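Local atomic coordinates of SusD superfamily protein (Parabacteroides distasonis, PDB entry 3OTN), a protein that probably binds carbohydrate or a related nutrient at the bacterial outer membrane, as a member of the SusD family. Residues Leu365-Ala370 with Thr377-Ser382. Numbering follows the deposited sequence.
With EDO (1,2-ethanediol), chain S.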
ATOM      1  N   LEU A 365     -11.677   4.866  -7.377  1.00 18.23           N
ATOM      2  CA  LEU A 365     -12.216   3.507  -7.432  1.00 18.26           C
ATOM      3  C   LEU A 365     -12.842   3.116  -6.080  1.00 19.47           C
ATOM      4  O   LEU A 365     -13.815   2.391  -6.061  1.00 23.02           O
ATOM      5  CB  LEU A 365     -11.133   2.524  -7.853  1.00 17.70           C
ATOM      6  CG  LEU A 365     -10.680   2.697  -9.309  1.00 18.18           C
ATOM      7  CD1 LEU A 365      -9.382   1.915  -9.535  1.00 22.38           C
ATOM      8  CD2 LEU A 365     -11.779   2.192 -10.250  1.00 19.12           C
HETATM    9  N   MSE A 366     -12.301   3.599  -4.954  1.00 18.78           N
HETATM   10  CA  MSE A 366     -12.960   3.416  -3.645  1.00 19.42           C
HETATM   11  C   MSE A 366     -14.312   4.100  -3.592  1.00 20.97           C
HETATM   12  O   MSE A 366     -15.239   3.532  -3.029  1.00 19.34           O
HETATM   13  CB  MSE A 366     -12.074   3.890  -2.486  1.00 18.69           C
HETATM   14  CG  MSE A 366     -10.882   2.991  -2.239  1.00 24.11           C
HETATM   15 SE   MSE A 366     -10.103   3.363  -0.490  0.75 22.88          SE
HETATM   16  CE  MSE A 366      -9.465   5.145  -0.785  1.00 25.44           C
ATOM     17  N   TYR A 367     -14.437   5.292  -4.195  1.00 20.14           N
ATOM     18  CA  TYR A 367     -15.759   5.924  -4.318  1.00 20.67           C
ATOM     19  C   TYR A 367     -16.730   5.051  -5.115  1.00 22.59           C
ATOM     20  O   TYR A 367     -17.844   4.786  -4.626  1.00 21.49           O
ATOM     21  CB  TYR A 367     -15.744   7.341  -4.928  1.00 20.32           C
ATOM     22  CG  TYR A 367     -17.172   7.893  -5.061  1.00 21.00           C
ATOM     23  CD1 TYR A 367     -17.833   8.457  -3.974  1.00 26.37           C
ATOM     24  CD2 TYR A 367     -17.870   7.790  -6.263  1.00 22.83           C
ATOM     25  CE1 TYR A 367     -19.164   8.908  -4.090  1.00 24.10           C
ATOM     26  CE2 TYR A 367     -19.174   8.254  -6.391  1.00 25.14           C
ATOM     27  CZ  TYR A 367     -19.812   8.809  -5.289  1.00 27.18           C
ATOM     28  OH  TYR A 367     -21.095   9.251  -5.418  1.00 26.27           O
ATOM     29  N   ALA A 368     -16.344   4.639  -6.331  1.00 21.80           N
ATOM     30  CA  ALA A 368     -17.204   3.779  -7.180  1.00 20.95           C
ATOM     31  C   ALA A 368     -17.638   2.513  -6.433  1.00 21.63           C
ATOM     32  O   ALA A 368     -18.806   2.122  -6.506  1.00 23.09           O
ATOM     33  CB  ALA A 368     -16.521   3.394  -8.500  1.00 21.32           C
ATOM     34  N   GLU A 369     -16.701   1.882  -5.731  1.00 18.90           N
ATOM     35  CA  GLU A 369     -17.002   0.645  -5.002  1.00 20.74           C
ATOM     36  C   GLU A 369     -17.976   0.870  -3.862  1.00 19.14           C
ATOM     37  O   GLU A 369     -18.983   0.187  -3.762  1.00 21.46           O
ATOM     38  CB  GLU A 369     -15.719  -0.061  -4.524  1.00 20.00           C
ATOM     39  CG  GLU A 369     -16.027  -1.399  -3.827  1.00 22.33           C
ATOM     40  CD  GLU A 369     -14.800  -2.284  -3.560  1.00 19.91           C
ATOM     41  OE1 GLU A 369     -13.690  -1.894  -3.910  1.00 22.20           O
ATOM     42  OE2 GLU A 369     -14.981  -3.403  -3.028  1.00 21.90           O
ATOM     43  N   ALA A 370     -17.682   1.833  -3.003  1.00 20.73           N
ATOM     44  CA  ALA A 370     -18.567   2.166  -1.887  1.00 22.03           C
ATOM     45  C   ALA A 370     -19.963   2.588  -2.355  1.00 23.97           C
ATOM     46  O   ALA A 370     -20.983   2.192  -1.754  1.00 22.56           O
ATOM     47  CB  ALA A 370     -17.939   3.289  -1.023  1.00 21.08           C
ATOM     48  N   THR A 377     -26.646   0.456  -7.127  1.00 31.69           N
ATOM     49  CA  THR A 377     -26.685   0.805  -8.548  1.00 31.39           C
ATOM     50  C   THR A 377     -25.690   1.977  -8.763  1.00 31.34           C
ATOM     51  O   THR A 377     -25.585   2.859  -7.907  1.00 28.75           O
ATOM     52  CB  THR A 377     -28.161   1.122  -9.027  1.00 34.67           C
ATOM     53  OG1 THR A 377     -28.207   1.256 -10.462  1.00 31.78           O
ATOM     54  CG2 THR A 377     -28.749   2.387  -8.336  1.00 31.35           C
ATOM     55  N   PRO A 378     -24.928   1.963  -9.872  1.00 30.18           N
ATOM     56  CA  PRO A 378     -23.941   3.014 -10.032  1.00 32.32           C
ATOM     57  C   PRO A 378     -24.594   4.349 -10.389  1.00 32.95           C
ATOM     58  O   PRO A 378     -25.535   4.374 -11.172  1.00 33.16           O
ATOM     59  CB  PRO A 378     -23.058   2.485 -11.176  1.00 32.29           C
ATOM     60  CG  PRO A 378     -23.974   1.680 -11.981  1.00 31.74           C
ATOM     61  CD  PRO A 378     -24.895   1.031 -11.008  1.00 30.81           C
ATOM     62  N   ASN A 379     -24.105   5.437  -9.803  1.00 32.45           N
ATOM     63  CA  ASN A 379     -24.500   6.790 -10.222  1.00 31.67           C
ATOM     64  C   ASN A 379     -23.530   7.308 -11.307  1.00 33.35           C
ATOM     65  O   ASN A 379     -22.529   6.635 -11.659  1.00 28.50           O
ATOM     66  CB  ASN A 379     -24.626   7.732  -9.008  1.00 31.44           C
ATOM     67  CG  ASN A 379     -23.277   8.059  -8.317  1.00 29.93           C
ATOM     68  OD1 ASN A 379     -22.191   7.862  -8.863  1.00 29.03           O
ATOM     69  ND2 ASN A 379     -23.372   8.595  -7.112  1.00 25.71           N
ATOM     70  N   GLN A 380     -23.808   8.505 -11.835  1.00 33.26           N
ATOM     71  CA  GLN A 380     -23.028   9.030 -12.959  1.00 30.74           C
ATOM     72  C   GLN A 380     -21.555   9.238 -12.610  1.00 29.86           C
ATOM     73  O   GLN A 380     -20.699   9.041 -13.466  1.00 28.81           O
ATOM     74  CB  GLN A 380     -23.625  10.328 -13.528  1.00 33.34           C
ATOM     75  CG  GLN A 380     -23.028  10.748 -14.896  1.00 29.43           C
ATOM     76  CD  GLN A 380     -23.296   9.704 -15.982  1.00 38.07           C
ATOM     77  OE1 GLN A 380     -24.422   9.213 -16.128  1.00 33.31           O
ATOM     78  NE2 GLN A 380     -22.264   9.353 -16.733  1.00 36.89           N
ATOM     79  N   GLN A 381     -21.273   9.633 -11.363  1.00 28.60           N
ATOM     80  CA  GLN A 381     -19.902   9.887 -10.914  1.00 28.47           C
ATOM     81  C   GLN A 381     -19.073   8.598 -10.991  1.00 27.47           C
ATOM     82  O   GLN A 381     -17.944   8.625 -11.461  1.00 27.35           O
ATOM     83  CB  GLN A 381     -19.904  10.446  -9.483  1.00 29.00           C
ATOM     84  CG  GLN A 381     -18.522  10.722  -8.880  1.00 26.14           C
ATOM     85  CD  GLN A 381     -17.724  11.737  -9.666  1.00 31.01           C
ATOM     86  OE1 GLN A 381     -17.767  12.905  -9.332  1.00 30.27           O
ATOM     87  NE2 GLN A 381     -16.996  11.302 -10.726  1.00 25.15           N
ATOM     88  N   SER A 382     -19.671   7.477 -10.586  1.00 28.46           N
ATOM     89  CA  SER A 382     -18.989   6.170 -10.592  1.00 24.39           C
ATOM     90  C   SER A 382     -18.795   5.679 -12.007  1.00 22.56           C
ATOM     91  O   SER A 382     -17.735   5.164 -12.340  1.00 24.10           O
ATOM     92  CB  SER A 382     -19.773   5.140  -9.765  1.00 25.52           C
ATOM     93  OG  SER A 382     -19.827   5.513  -8.395  1.00 29.12           O
TER
HETATM   94  C1  EDO S 632     -14.172  12.899 -11.332  1.00 49.94           C
HETATM   95  O1  EDO S 632     -15.085  12.606 -12.397  1.00 49.23           O
HETATM   96  C2  EDO S 632     -12.753  12.552 -11.763  1.00 48.29           C
HETATM   97  O2  EDO S 632     -11.832  13.449 -11.128  1.00 57.68           O
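Tyr367 and Asn379 meet tip to tip and show how one amide can both cap a helix and tie it to its predecessor. Asn379 ND2 donates to Tyr367 OH over 2.9 Å, at an almost straight 171°. The phenol oxygen lies in the amide plane, and ring and amide are nearly coplanar. The other end of the same amide caps the new helix: Ser382 N donates to Asn379 OD1 at 3.1 Å, approaching nearly along the C=O axis. A chi1 of 68° sets Asn379 CG between its own backbone N and carbonyl carbon, and from there the amide serves both partners. An alanine here would probably leave Tyr367 OH without this donor and Ser382 N without its side-chain cap.

Nonpolar packing is added on the CE2 side of the ring, where Gln381 CG rests obliquely, 3.6 Å from Tyr367 CE2, the two side chains crossing at about a right angle. The glutamine chain bends at chi2 (60°), turning CD away from the tyrosine; beyond it Gln381 NE2 donates a hydrogen bond to O1 of a 1,2-ethanediol (2.9 Å), probably from the crystallisation liquor and also bound by Tyr360 and Gln388.

Small residues permit the closest backbone approach. Ala368 CB and Ser382 CB lie 3.9 Å apart, and Ser382 OG sits 3.4 Å from Ala368 CA. That buried hydroxyl is hydrogen-bonded to Gln371 OE1, which also accepts from Asn379 N, while Gln371 NE2 donates to Thr377 O, so one side chain late in helix 360-375 bonds to three residues of segment 377-382. Ser220 and Leu221 of helix 210-225 also touch Tyr367. The contact joins consecutive helices 360-375 and 380-392 across a short connection closed by an Asn N-cap, a helix-turn-helix pairing consistent with the TPR-like helical part of SusD-family proteins.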